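Local coordinates for protein formate oxidase (Aspergillus oryzae, PDB 5ZU3) that probably oxidises formate with a modified flavin, 8-formyl-FAD, as a member of the GMC oxidoreductase family, at residues A[152-157]-A[212-217]; A[230-235]-A[273-278]; A[284-289]-A[433-438]; A[313-318]-A[480-485]; A[394-399]-A[415-420]. The protein carries 1 engineered substitution. All coordinates share one frame; numbering follows the deposited sequence.

Contact 1 (A[152-157]-A[212-217])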
# COMPACT_ATOMS: atom_id res chain seq x y z
N GLY A 152 7.60 12.09 -15.69
CA GLY A 152 6.67 12.83 -16.52
C GLY A 152 5.26 12.25 -16.63
O GLY A 152 4.49 12.72 -17.47
N GLY A 153 4.90 11.28 -15.79
CA GLY A 153 3.62 10.62 -15.93
C GLY A 153 2.50 11.43 -15.34
O GLY A 153 2.69 12.52 -14.79
N PRO A 154 1.29 10.87 -15.41
CA PRO A 154 0.08 11.65 -15.08
C PRO A 154 -0.25 11.75 -13.60
O PRO A 154 -1.27 12.38 -13.26
CB PRO A 154 -1.01 10.87 -15.83
CG PRO A 154 -0.53 9.45 -15.77
CD PRO A 154 0.98 9.51 -15.86
N ILE A 155 0.58 11.21 -12.71
CA ILE A 155 0.37 11.32 -11.27
C ILE A 155 1.25 12.42 -10.69
O ILE A 155 2.45 12.21 -10.51
CB ILE A 155 0.62 10.01 -10.53
CG1 ILE A 155 -0.44 8.99 -10.94
CG2 ILE A 155 0.68 10.22 -8.99
CD1 ILE A 155 0.18 7.90 -11.53
N PRO A 156 0.69 13.59 -10.39
CA PRO A 156 1.50 14.68 -9.81
C PRO A 156 1.93 14.33 -8.40
O PRO A 156 1.12 13.89 -7.58
CB PRO A 156 0.55 15.88 -9.84
CG PRO A 156 -0.60 15.47 -10.78
CD PRO A 156 -0.71 13.99 -10.61
N ILE A 157 3.24 14.44 -8.13
CA ILE A 157 3.78 14.22 -6.80
C ILE A 157 4.57 15.45 -6.37
O ILE A 157 5.11 16.21 -7.19
CB ILE A 157 4.70 12.99 -6.72
CG1 ILE A 157 6.03 13.30 -7.44
CG2 ILE A 157 3.99 11.76 -7.27
CD1 ILE A 157 7.10 12.29 -7.18
N PHE A 212 -6.75 7.13 -11.29
CA PHE A 212 -7.77 7.47 -12.27
C PHE A 212 -7.29 8.53 -13.24
O PHE A 212 -7.83 8.65 -14.34
CB PHE A 212 -9.02 7.95 -11.55
CG PHE A 212 -8.72 8.88 -10.40
CD1 PHE A 212 -8.28 10.17 -10.64
CD2 PHE A 212 -8.88 8.46 -9.09
CE1 PHE A 212 -7.98 11.02 -9.60
CE2 PHE A 212 -8.60 9.32 -8.05
CZ PHE A 212 -8.14 10.61 -8.30
N LEU A 213 -6.26 9.29 -12.86
CA LEU A 213 -5.66 10.28 -13.74
C LEU A 213 -5.03 9.66 -14.97
O LEU A 213 -4.63 10.40 -15.88
CB LEU A 213 -4.60 11.07 -12.96
CG LEU A 213 -5.16 11.89 -11.82
CD1 LEU A 213 -4.01 12.42 -10.98
CD2 LEU A 213 -6.02 13.01 -12.41
N PHE A 214 -4.85 8.35 -14.97
CA PHE A 214 -4.31 7.64 -16.13
C PHE A 214 -5.35 7.43 -17.23
O PHE A 214 -4.96 7.29 -18.40
CB PHE A 214 -3.80 6.27 -15.72
CG PHE A 214 -2.35 6.22 -15.47
CD1 PHE A 214 -1.47 6.08 -16.53
CD2 PHE A 214 -1.86 6.22 -14.19
CE1 PHE A 214 -0.10 6.00 -16.30
CE2 PHE A 214 -0.50 6.13 -13.97
CZ PHE A 214 0.38 6.03 -15.01
N VAL A 215 -6.63 7.32 -16.89
CA VAL A 215 -7.59 6.74 -17.83
C VAL A 215 -8.68 7.72 -18.23
O VAL A 215 -9.71 7.32 -18.74
CB VAL A 215 -8.19 5.44 -17.27
CG1 VAL A 215 -7.12 4.39 -17.15
CG2 VAL A 215 -8.85 5.69 -15.93
N LYS A 216 -8.44 9.00 -18.05
CA LYS A 216 -9.40 10.04 -18.38
C LYS A 216 -9.01 10.71 -19.70
O LYS A 216 -7.85 10.66 -20.12
CB LYS A 216 -9.51 11.06 -17.25
CG LYS A 216 -8.14 11.49 -16.67
CD LYS A 216 -8.33 12.46 -15.50
CE LYS A 216 -8.93 13.78 -15.97
NZ LYS A 216 -9.54 14.55 -14.87
N ASN A 217 -10.01 11.27 -20.38
CA ASN A 217 -9.85 11.87 -21.71
C ASN A 217 -9.03 10.96 -22.62
O ASN A 217 -8.05 11.37 -23.24
CB ASN A 217 -9.18 13.25 -21.61
CG ASN A 217 -9.64 14.03 -20.41
OD1 ASN A 217 -10.81 14.00 -20.03
ND2 ASN A 217 -8.69 14.69 -19.76
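Pro154 points its CG onto the face of the Phe214 ring: CG lies 3.4 Å from the centroid of the Phe214 ring and only 7° off the ring normal, a CH-pi contact over the middle of the face. Pro154 CD follows at the rim, 3.6 Å from Phe214 CZ. Beside this CH-pi contact Leu213 supplies an apolar touch. Its CG is anti to the carbonyl carbon (chi1 -64°), which carries CD1 across to Pro156 CD at 3.7 Å; the same CD1 also lies against the carbonyl Pro154 O, at 3.6 Å. Ile155 also reaches the Phe214 ring, from an oblique direction, but it is modelled too close to build an argument on. The Leu213 and Phe214 side chains come from a short 3-10 segment, residues 212-214, where Val215 N bonds to Phe212 O at 3.1 Å; the prolines bracket the start of strand 155-159, which belongs to the large mixed sheet. That strand is fixed in turn by Gly153 O, which bonds to Thr134 OG1, and by Pro156 O, which bonds to Ser209 OG. Phe214 also touches Thr20 and Arg24 of helix 16-25, the helix that opens with the FAD-binding residues Thr16 and Ala17. Tyr559 of helix 555-572 touches both Ile155 and Phe214, and the side chain of Ile155 lies about 10 Å from the flavin cofactor.

Contact 2 (A[230-235]-A[273-278])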
# COMPACT_ATOMS: atom_id res chain seq x y z
N LYS A 230 -17.46 -11.98 -11.89
CA LYS A 230 -17.87 -13.31 -11.50
C LYS A 230 -16.74 -14.31 -11.68
O LYS A 230 -16.46 -15.10 -10.77
CB LYS A 230 -19.10 -13.74 -12.31
CG LYS A 230 -19.55 -15.14 -12.00
CD LYS A 230 -20.57 -15.61 -13.01
CE LYS A 230 -20.88 -17.09 -12.87
NZ LYS A 230 -21.84 -17.48 -13.95
N ARG A 231 -16.04 -14.23 -12.80
CA ARG A 231 -15.09 -15.25 -13.20
C ARG A 231 -14.34 -14.76 -14.43
O ARG A 231 -14.87 -13.95 -15.21
CB ARG A 231 -15.79 -16.58 -13.49
CG ARG A 231 -14.84 -17.72 -13.71
CD ARG A 231 -15.45 -18.90 -14.48
NE ARG A 231 -16.46 -19.63 -13.72
CZ ARG A 231 -17.74 -19.65 -14.03
NH1 ARG A 231 -18.17 -18.96 -15.09
NH2 ARG A 231 -18.60 -20.35 -13.30
N LEU A 232 -13.10 -15.21 -14.59
CA LEU A 232 -12.44 -15.12 -15.87
C LEU A 232 -12.96 -16.19 -16.82
O LEU A 232 -13.25 -17.32 -16.42
CB LEU A 232 -10.93 -15.27 -15.71
CG LEU A 232 -10.30 -14.16 -14.91
CD1 LEU A 232 -8.85 -14.54 -14.57
CD2 LEU A 232 -10.39 -12.86 -15.70
N ILE A 233 -13.07 -15.83 -18.10
CA ILE A 233 -13.51 -16.75 -19.14
C ILE A 233 -12.28 -17.47 -19.68
O ILE A 233 -11.44 -16.87 -20.36
CB ILE A 233 -14.27 -16.03 -20.25
CG1 ILE A 233 -15.37 -15.16 -19.63
CG2 ILE A 233 -14.84 -17.04 -21.25
CD1 ILE A 233 -16.26 -14.45 -20.64
N ILE A 234 -12.18 -18.76 -19.36
CA ILE A 234 -11.05 -19.61 -19.70
C ILE A 234 -11.52 -20.68 -20.68
O ILE A 234 -12.51 -21.36 -20.43
CB ILE A 234 -10.46 -20.29 -18.46
CG1 ILE A 234 -10.16 -19.28 -17.36
CG2 ILE A 234 -9.18 -21.03 -18.82
CD1 ILE A 234 -9.18 -18.21 -17.80
N ASN A 235 -10.84 -20.79 -21.82
CA ASN A 235 -10.99 -21.94 -22.70
C ASN A 235 -9.97 -23.02 -22.31
O ASN A 235 -8.76 -22.79 -22.39
CB ASN A 235 -10.83 -21.50 -24.15
CG ASN A 235 -10.98 -22.64 -25.13
OD1 ASN A 235 -10.37 -23.71 -24.99
ND2 ASN A 235 -11.86 -22.45 -26.11
N LYS A 273 -8.62 -14.49 -5.37
CA LYS A 273 -9.98 -15.01 -5.32
C LYS A 273 -10.52 -15.28 -6.72
O LYS A 273 -10.91 -16.41 -7.04
CB LYS A 273 -10.88 -14.04 -4.55
CG LYS A 273 -12.34 -14.42 -4.53
CD LYS A 273 -13.15 -13.39 -3.74
CE LYS A 273 -14.50 -13.14 -4.36
NZ LYS A 273 -15.03 -11.85 -3.85
N LEU A 274 -10.53 -14.26 -7.58
CA LEU A 274 -11.04 -14.45 -8.94
C LEU A 274 -10.25 -15.52 -9.68
O LEU A 274 -10.82 -16.30 -10.45
CB LEU A 274 -11.01 -13.14 -9.71
CG LEU A 274 -11.93 -13.05 -10.92
CD1 LEU A 274 -13.39 -13.20 -10.48
CD2 LEU A 274 -11.72 -11.74 -11.67
N LEU A 275 -8.93 -15.56 -9.49
CA LEU A 275 -8.15 -16.63 -10.09
C LEU A 275 -8.70 -17.98 -9.68
O LEU A 275 -8.94 -18.86 -10.52
CB LEU A 275 -6.67 -16.53 -9.72
CG LEU A 275 -5.83 -15.59 -10.58
CD1 LEU A 275 -4.39 -15.63 -10.10
CD2 LEU A 275 -5.95 -15.97 -12.05
N MET A 276 -8.95 -18.14 -8.37
CA MET A 276 -9.44 -19.41 -7.86
C MET A 276 -10.86 -19.70 -8.34
O MET A 276 -11.15 -20.82 -8.76
CB MET A 276 -9.37 -19.41 -6.34
CG MET A 276 -7.95 -19.55 -5.85
SD MET A 276 -7.82 -19.78 -4.10
CE MET A 276 -7.93 -18.14 -3.41
N LEU A 277 -11.74 -18.70 -8.33
CA LEU A 277 -13.09 -18.92 -8.84
C LEU A 277 -13.08 -19.32 -10.31
O LEU A 277 -14.04 -19.93 -10.77
CB LEU A 277 -13.96 -17.67 -8.67
CG LEU A 277 -14.29 -17.20 -7.26
CD1 LEU A 277 -15.09 -15.92 -7.30
CD2 LEU A 277 -15.02 -18.28 -6.49
N SER A 278 -12.01 -18.99 -11.04
CA SER A 278 -11.92 -19.30 -12.46
C SER A 278 -11.21 -20.61 -12.73
O SER A 278 -11.02 -20.96 -13.89
CB SER A 278 -11.18 -18.18 -13.19
OG SER A 278 -11.74 -16.93 -12.89
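Ser278 turns its hydroxyl toward the strand and takes the amide of Leu232: Leu232 N to Ser278 OG is 2.8 Å, with an N-H...O angle of 156°. The same OG donates back to Leu274 O at 2.7 Å, a position it reaches because OG stands anti to its own carbonyl carbon (chi1 -51°). Leu274 O also accepts Ser278 N, so this carbonyl at the helix end is gripped from both faces of its plane. Alongside the hydroxyl runs the aliphatic part of Arg231, with Arg231 CG 3.3 Å from Ser278 OG. Leu274 CD1 packs on Lys230 O at 3.6 Å, and Leu232 CD1 meets Leu275 CD2 at 4.1 Å, the two leucines slanting past one another. Lys230 NZ forms a salt bridge with Glu253. Lys230 and Arg231 both face Thr245 in a classic beta bulge. The contact borders the cofactor site: the Leu274 side chain lies close to the FAD-binding Ser229 and about 6 Å from the bound flavin cofactor. Helix segment 273-277 crosses the strand at -58°, 7.0 Å between axes. Strand 227-235 is an outer strand of the four-stranded mixed sheet; helix 267-277 rests Leu274 and Leu275 on Leu264 of the parallel sheet, and Met276 packs against helix 283-288.

Contact 3 (A[284-289]-A[433-438])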
# COMPACT_ATOMS: atom_id res chain seq x y z
N ARG A 284 -6.95 -28.75 -4.27
CA ARG A 284 -7.86 -29.21 -3.23
C ARG A 284 -8.64 -28.05 -2.62
O ARG A 284 -9.80 -28.23 -2.23
CB ARG A 284 -7.11 -30.01 -2.17
CG ARG A 284 -6.64 -29.26 -0.95
CD ARG A 284 -5.83 -30.22 -0.11
NE ARG A 284 -4.79 -30.81 -0.95
CZ ARG A 284 -3.50 -30.77 -0.66
NH1 ARG A 284 -3.10 -30.14 0.44
NH2 ARG A 284 -2.60 -31.33 -1.47
N GLU A 285 -8.07 -26.85 -2.59
CA GLU A 285 -8.87 -25.72 -2.15
C GLU A 285 -10.03 -25.50 -3.11
O GLU A 285 -11.16 -25.27 -2.67
CB GLU A 285 -8.02 -24.45 -2.06
CG GLU A 285 -8.77 -23.26 -1.49
CD GLU A 285 -7.93 -21.98 -1.30
OE1 GLU A 285 -6.70 -21.97 -1.55
OE2 GLU A 285 -8.53 -20.96 -0.87
N LEU A 286 -9.77 -25.61 -4.42
CA LEU A 286 -10.83 -25.46 -5.41
C LEU A 286 -11.90 -26.55 -5.26
O LEU A 286 -13.10 -26.25 -5.20
CB LEU A 286 -10.23 -25.50 -6.82
CG LEU A 286 -9.45 -24.25 -7.22
CD1 LEU A 286 -9.17 -24.20 -8.73
CD2 LEU A 286 -10.12 -22.97 -6.72
N SER A 287 -11.46 -27.82 -5.15
CA SER A 287 -12.41 -28.92 -5.01
C SER A 287 -13.30 -28.73 -3.79
O SER A 287 -14.52 -28.96 -3.86
CB SER A 287 -11.69 -30.26 -4.92
OG SER A 287 -10.94 -30.49 -6.09
N ARG A 288 -12.72 -28.26 -2.68
CA ARG A 288 -13.48 -28.10 -1.45
C ARG A 288 -14.63 -27.12 -1.61
O ARG A 288 -15.59 -27.17 -0.83
CB ARG A 288 -12.53 -27.67 -0.33
CG ARG A 288 -13.18 -27.40 1.04
CD ARG A 288 -12.13 -27.20 2.18
NE ARG A 288 -10.88 -26.55 1.76
CZ ARG A 288 -9.70 -27.17 1.69
NH1 ARG A 288 -9.61 -28.46 2.02
NH2 ARG A 288 -8.60 -26.52 1.29
N HIS A 289 -14.63 -26.30 -2.66
CA HIS A 289 -15.74 -25.40 -2.92
C HIS A 289 -16.40 -25.71 -4.27
O HIS A 289 -17.09 -24.86 -4.83
CB HIS A 289 -15.27 -23.96 -2.84
CG HIS A 289 -14.64 -23.63 -1.52
ND1 HIS A 289 -15.38 -23.47 -0.36
CD2 HIS A 289 -13.34 -23.49 -1.16
CE1 HIS A 289 -14.56 -23.23 0.65
NE2 HIS A 289 -13.32 -23.24 0.20
N VAL A 433 -4.66 -15.89 1.53
CA VAL A 433 -6.01 -15.52 1.11
C VAL A 433 -6.70 -16.80 0.63
O VAL A 433 -6.28 -17.39 -0.36
CB VAL A 433 -6.00 -14.47 -0.01
CG1 VAL A 433 -7.36 -14.30 -0.55
CG2 VAL A 433 -5.48 -13.13 0.49
N THR A 434 -7.75 -17.22 1.32
CA THR A 434 -8.45 -18.43 0.91
C THR A 434 -9.91 -18.13 0.61
O THR A 434 -10.46 -17.12 1.04
CB THR A 434 -8.37 -19.52 1.99
OG1 THR A 434 -8.84 -18.98 3.23
CG2 THR A 434 -6.92 -20.03 2.15
N LEU A 435 -10.53 -19.04 -0.14
CA LEU A 435 -11.94 -18.92 -0.48
C LEU A 435 -12.80 -19.28 0.72
O LEU A 435 -12.52 -20.24 1.44
CB LEU A 435 -12.30 -19.84 -1.63
CG LEU A 435 -11.75 -19.60 -3.02
CD1 LEU A 435 -12.17 -20.76 -3.87
CD2 LEU A 435 -12.30 -18.31 -3.59
N ASN A 436 -13.85 -18.50 0.93
CA ASN A 436 -14.89 -18.94 1.85
C ASN A 436 -15.88 -19.86 1.17
O ASN A 436 -16.48 -20.72 1.84
CB ASN A 436 -15.64 -17.74 2.41
CG ASN A 436 -16.19 -18.03 3.76
OD1 ASN A 436 -15.44 -18.10 4.73
ND2 ASN A 436 -17.50 -18.27 3.84
N SER A 437 -16.08 -19.67 -0.13
CA SER A 437 -17.05 -20.40 -0.93
C SER A 437 -16.80 -20.03 -2.39
O SER A 437 -15.90 -19.26 -2.71
CB SER A 437 -18.47 -20.06 -0.51
OG SER A 437 -18.75 -18.73 -0.88
N ALA A 438 -17.64 -20.57 -3.28
CA ALA A 438 -17.63 -20.26 -4.70
C ALA A 438 -18.43 -19.01 -5.02
O ALA A 438 -18.61 -18.67 -6.19
CB ALA A 438 -18.18 -21.45 -5.49
O HOH W 1 -10.82 -22.78 1.35
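Glu285 OE2 receives the amide of Leu435: N to OE2 is 2.9 Å, the N-H...O angle is 160°, and the donor arrives nearly along the carboxylate C-O axis. The glutamate gets there fully stretched from helix 283-288, CG anti to the backbone N (chi1 -175°), and lies across Thr434, whose CB is 3.2 Å from OE2. Just past the end of the helix, the His289 side chain slides antiparallel past Leu435, with His289 CD2 3.8 Å from Leu435 CB, while Ser437 N lies over a face of the ring. A water in the plane of the imidazole sits 2.8 Å from His289 NE2 and donates to Leu435 O at 3.1 Å. Leu286 CD2 and Leu435 CD1 add an apolar touch at 4.1 Å. Both backbone polar atoms of Leu435, just past strand 431-434, are thereby tied, N directly to Glu285 of the helix, O through water to His289 just after it; the N-H donor should help stabilise the negative charge of the buried carboxylate.

Contact 4 (A[313-318]-A[480-485])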
# COMPACT_ATOMS: atom_id res chain seq x y z
N VAL A 313 -0.29 7.07 20.44
CA VAL A 313 -0.68 8.48 20.45
C VAL A 313 -0.09 9.17 21.68
O VAL A 313 -0.18 8.66 22.80
CB VAL A 313 -2.21 8.63 20.42
CG1 VAL A 313 -2.61 10.09 20.73
CG2 VAL A 313 -2.76 8.17 19.06
N LEU A 314 0.54 10.32 21.46
CA LEU A 314 0.93 11.23 22.51
C LEU A 314 0.09 12.50 22.40
O LEU A 314 -0.11 13.02 21.30
CB LEU A 314 2.41 11.58 22.43
CG LEU A 314 3.35 10.39 22.45
CD1 LEU A 314 4.82 10.85 22.43
CD2 LEU A 314 3.04 9.45 23.63
N ARG A 315 -0.42 12.98 23.53
CA ARG A 315 -0.98 14.32 23.60
C ARG A 315 0.18 15.31 23.73
O ARG A 315 1.08 15.13 24.56
CB ARG A 315 -1.93 14.43 24.79
CG ARG A 315 -2.45 15.82 24.98
CD ARG A 315 -3.13 16.00 26.32
NE ARG A 315 -3.74 17.32 26.42
CZ ARG A 315 -5.04 17.52 26.38
NH1 ARG A 315 -5.86 16.48 26.25
NH2 ARG A 315 -5.54 18.75 26.48
N VAL A 316 0.17 16.34 22.89
CA VAL A 316 1.27 17.30 22.84
C VAL A 316 0.72 18.68 23.15
O VAL A 316 -0.48 18.91 23.13
CB VAL A 316 1.99 17.28 21.48
CG1 VAL A 316 2.75 15.97 21.29
CG2 VAL A 316 0.99 17.47 20.37
N LYS A 317 1.63 19.60 23.50
CA LYS A 317 1.28 20.99 23.79
C LYS A 317 0.40 21.58 22.70
O LYS A 317 0.51 21.22 21.52
CB LYS A 317 2.56 21.80 23.95
CG LYS A 317 3.30 21.46 25.24
CD LYS A 317 4.35 22.51 25.64
CE LYS A 317 4.90 22.20 27.04
NZ LYS A 317 5.57 23.37 27.69
N ASP A 318 -0.50 22.49 23.09
CA ASP A 318 -1.40 23.11 22.12
C ASP A 318 -0.61 23.73 20.97
O ASP A 318 0.46 24.32 21.16
CB ASP A 318 -2.24 24.19 22.80
CG ASP A 318 -3.17 23.63 23.87
OD1 ASP A 318 -2.71 22.77 24.66
OD2 ASP A 318 -4.35 24.06 23.94
N LEU A 480 7.59 18.92 24.43
CA LEU A 480 6.26 19.07 23.84
C LEU A 480 5.26 18.03 24.33
O LEU A 480 4.05 18.23 24.19
CB LEU A 480 6.35 18.99 22.31
CG LEU A 480 7.27 20.00 21.62
CD1 LEU A 480 7.21 19.78 20.13
CD2 LEU A 480 6.89 21.43 21.94
N VAL A 481 5.73 16.93 24.91
CA VAL A 481 4.85 15.82 25.23
C VAL A 481 4.14 16.08 26.56
O VAL A 481 4.79 16.26 27.59
CB VAL A 481 5.62 14.50 25.27
CG1 VAL A 481 4.73 13.38 25.79
CG2 VAL A 481 6.14 14.18 23.89
N GLU A 482 2.80 16.13 26.52
CA GLU A 482 1.96 16.26 27.70
C GLU A 482 1.58 14.90 28.30
O GLU A 482 1.71 14.73 29.51
CB GLU A 482 0.71 17.09 27.39
CG GLU A 482 1.05 18.55 27.11
CD GLU A 482 -0.17 19.49 27.10
OE1 GLU A 482 -1.32 18.98 27.05
OE2 GLU A 482 0.04 20.73 27.15
N SER A 483 1.05 13.95 27.52
CA SER A 483 0.68 12.66 28.10
C SER A 483 0.57 11.56 27.03
O SER A 483 0.60 11.82 25.82
CB SER A 483 -0.63 12.75 28.87
OG SER A 483 -1.64 13.13 27.97
N GLU A 484 0.44 10.32 27.50
CA GLU A 484 0.23 9.17 26.63
C GLU A 484 -1.26 8.86 26.54
O GLU A 484 -1.99 8.95 27.53
CB GLU A 484 0.99 7.95 27.17
CG GLU A 484 2.52 8.06 27.18
CD GLU A 484 3.19 6.76 27.70
OE1 GLU A 484 3.12 5.71 26.99
OE2 GLU A 484 3.76 6.79 28.82
N TYR A 485 -1.71 8.45 25.36
CA TYR A 485 -3.12 8.11 25.22
C TYR A 485 -3.24 6.70 24.66
O TYR A 485 -2.48 6.32 23.77
CB TYR A 485 -3.82 9.11 24.31
CG TYR A 485 -5.29 8.83 24.06
CD1 TYR A 485 -6.27 9.36 24.88
CD2 TYR A 485 -5.70 8.04 22.99
CE1 TYR A 485 -7.60 9.12 24.64
CE2 TYR A 485 -7.02 7.80 22.75
CZ TYR A 485 -7.98 8.34 23.57
OH TYR A 485 -9.32 8.09 23.32
O HOH W 2 -2.14 5.10 21.29
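A classic beta bulge interrupts the antiparallel pairing of strands 308-316 and 481-485: Glu482 and Ser483 both face Arg315. Arg315 O takes two amides, Glu482 N at 2.8 Å and Ser483 N at 3.2 Å, and Arg315 N returns a bond to Ser483 O at 2.8 Å. At the bulge the Glu482 side chain starts toward the other strand, and its carboxylate forms a salt bridge with Arg315. Arg315 NE donates to Glu482 OE1 at 3.0 Å, and the guanidinium and carboxylate planes are only 4° apart. Arg315 CG is anti to the backbone N (chi1 176°) and the chain runs straight on to NE, bringing its edge level with the acid. Glu482 OE2 also has Asp318 OD1 nearby, at 4.2 Å, a like charge that the nearby arginine probably helps to offset. Strand 481-485 extends the large mixed sheet along strand 308-316, whose Leu314 and Val316 also bond to strand 415-423. Beyond the bulge, Lys317 N bonds to Leu480 O at 2.9 Å. At the other end Tyr485 N donates to Val313 O, and a water links Val313 N with Tyr485 O. On the face carrying Leu314, Leu314 CD1 meets Val481 CG2 at 3.9 Å, and helix 454-473 covers them with Phe472. Glu484, alongside Leu314, directs OE1 to Tyr468 and Met489 N.

Contact 5 (A[394-399]-A[415-420])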
# COMPACT_ATOMS: atom_id res chain seq x y z
N LEU A 394 8.81 5.08 10.46
CA LEU A 394 8.12 5.79 11.53
C LEU A 394 7.39 6.98 10.92
O LEU A 394 8.02 7.96 10.49
CB LEU A 394 9.10 6.21 12.62
CG LEU A 394 10.05 5.12 13.12
CD1 LEU A 394 10.96 5.68 14.21
CD2 LEU A 394 9.27 3.90 13.66
N ASP A 395 6.07 6.89 10.86
CA ASP A 395 5.22 7.96 10.38
C ASP A 395 4.85 8.81 11.57
O ASP A 395 4.35 8.29 12.57
CB ASP A 395 3.98 7.40 9.69
CG ASP A 395 4.33 6.61 8.44
OD1 ASP A 395 5.38 6.94 7.83
OD2 ASP A 395 3.59 5.65 8.10
N PHE A 396 5.17 10.08 11.50
CA PHE A 396 4.81 11.02 12.55
C PHE A 396 3.62 11.82 12.05
O PHE A 396 3.77 12.87 11.42
CB PHE A 396 5.99 11.89 12.92
CG PHE A 396 7.17 11.11 13.41
CD1 PHE A 396 7.25 10.73 14.74
CD2 PHE A 396 8.19 10.76 12.55
CE1 PHE A 396 8.34 9.99 15.20
CE2 PHE A 396 9.28 10.02 13.00
CZ PHE A 396 9.35 9.63 14.32
N VAL A 397 2.42 11.29 12.28
CA VAL A 397 1.19 11.94 11.84
C VAL A 397 0.86 13.04 12.83
O VAL A 397 0.84 12.81 14.05
CB VAL A 397 0.05 10.92 11.72
CG1 VAL A 397 -1.24 11.59 11.28
CG2 VAL A 397 0.45 9.80 10.77
N CYS A 398 0.68 14.27 12.34
CA CYS A 398 0.61 15.41 13.25
C CYS A 398 -0.82 15.70 13.70
O CYS A 398 -1.28 16.85 13.68
CB CYS A 398 1.27 16.64 12.63
SG CYS A 398 0.58 17.28 11.11
N MET A 399 -1.52 14.66 14.16
CA MET A 399 -2.89 14.78 14.62
C MET A 399 -3.30 13.43 15.18
O MET A 399 -2.66 12.42 14.86
CB MET A 399 -3.83 15.21 13.48
CG MET A 399 -5.19 15.72 13.91
SD MET A 399 -6.17 16.20 12.49
CE MET A 399 -6.58 14.58 11.83
N ASP A 415 -4.39 18.53 21.45
CA ASP A 415 -3.67 18.22 20.22
C ASP A 415 -2.78 16.98 20.41
O ASP A 415 -2.30 16.70 21.51
CB ASP A 415 -2.84 19.43 19.76
CG ASP A 415 -3.71 20.58 19.24
OD1 ASP A 415 -4.81 20.30 18.72
OD2 ASP A 415 -3.30 21.77 19.31
N HIS A 416 -2.63 16.19 19.35
CA HIS A 416 -1.93 14.93 19.49
C HIS A 416 -0.96 14.67 18.35
O HIS A 416 -1.04 15.25 17.27
CB HIS A 416 -2.92 13.78 19.58
CG HIS A 416 -3.89 13.91 20.71
ND1 HIS A 416 -5.02 14.69 20.63
CD2 HIS A 416 -3.87 13.38 21.96
CE1 HIS A 416 -5.67 14.62 21.77
NE2 HIS A 416 -5.01 13.83 22.59
N LEU A 417 -0.02 13.78 18.62
CA LEU A 417 0.82 13.17 17.61
C LEU A 417 0.47 11.69 17.57
O LEU A 417 0.31 11.07 18.63
CB LEU A 417 2.30 13.39 17.95
CG LEU A 417 3.36 12.46 17.39
CD1 LEU A 417 3.60 12.68 15.91
CD2 LEU A 417 4.65 12.61 18.18
N THR A 418 0.19 11.15 16.38
CA THR A 418 0.02 9.72 16.18
C THR A 418 1.29 9.19 15.52
O THR A 418 1.61 9.58 14.39
CB THR A 418 -1.23 9.40 15.33
OG1 THR A 418 -2.39 10.03 15.88
CG2 THR A 418 -1.53 7.90 15.30
N VAL A 419 2.03 8.33 16.21
CA VAL A 419 3.24 7.72 15.66
C VAL A 419 2.90 6.30 15.23
O VAL A 419 2.50 5.47 16.06
CB VAL A 419 4.40 7.71 16.67
CG1 VAL A 419 5.65 7.12 16.04
CG2 VAL A 419 4.67 9.12 17.19
N VAL A 420 3.07 6.02 13.95
CA VAL A 420 2.78 4.71 13.37
C VAL A 420 4.12 3.98 13.27
O VAL A 420 4.93 4.25 12.37
CB VAL A 420 2.07 4.84 12.01
CG1 VAL A 420 1.51 3.50 11.55
CG2 VAL A 420 0.94 5.87 12.08
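Asp395 and Val420 form a hydrogen-bonded antiparallel pair, with Val420 N to Asp395 O at 2.9 Å, and Val397 with Thr418 forms the next, with Val397 N to Thr418 O at 2.8 Å. Between them Phe396 and Val419 lie side by side pointing the same way, Phe396 CD1 touching Val419 CG2 at 3.9 Å, and Leu417 CD1 comes in at the edge of the ring. This is the tight half. Toward Met399 the ladder slackens, although this end is not a solvent side, as every touching residue is buried. Cys398 makes an inverse gamma turn, with a weak bond from Met399 N to Val397 O; Met399 N, 3.2 Å from His416 O, is too badly angled to bond there. A side chain adds a bond here instead: Thr418 OG1 donates to Met399 O at 2.6 Å, in the carbonyl plane on a lone pair, while Gly401 N bonds to the same hydroxyl. Strand 415-423 lies between 392-397 and 308-316 in the mixed sheet; helix 454-473 packs on Phe396 and Val419, and the Asp395 side chain is about 7 Å from the flavin cofactor.

Overall arrangement
The contacts fall into two groups with contact 1 apart. Contacts 2 and 3 lie about 13 Å apart, centre to centre, and touch where Leu277 CD2 comes within 3.6 Å of Ala438 O. Contacts 4 and 5 are about 10 Å apart between centres and share the large mixed sheet, Leu314 O lying 2.8 Å from Leu417 N. Contact 1 reaches that same sheet, about 30 Å between centres from contact 5. Contacts 2 and 5 lie on opposite sides of the chain's centre, about 42 Å apart. Contacts 1 and 2 close in series before the others open; contact 5 is nested inside contacts 3 and 4, which alternate. Parts far apart in sequence thus meet in one sheet, with contact 4 remote from the cofactor site.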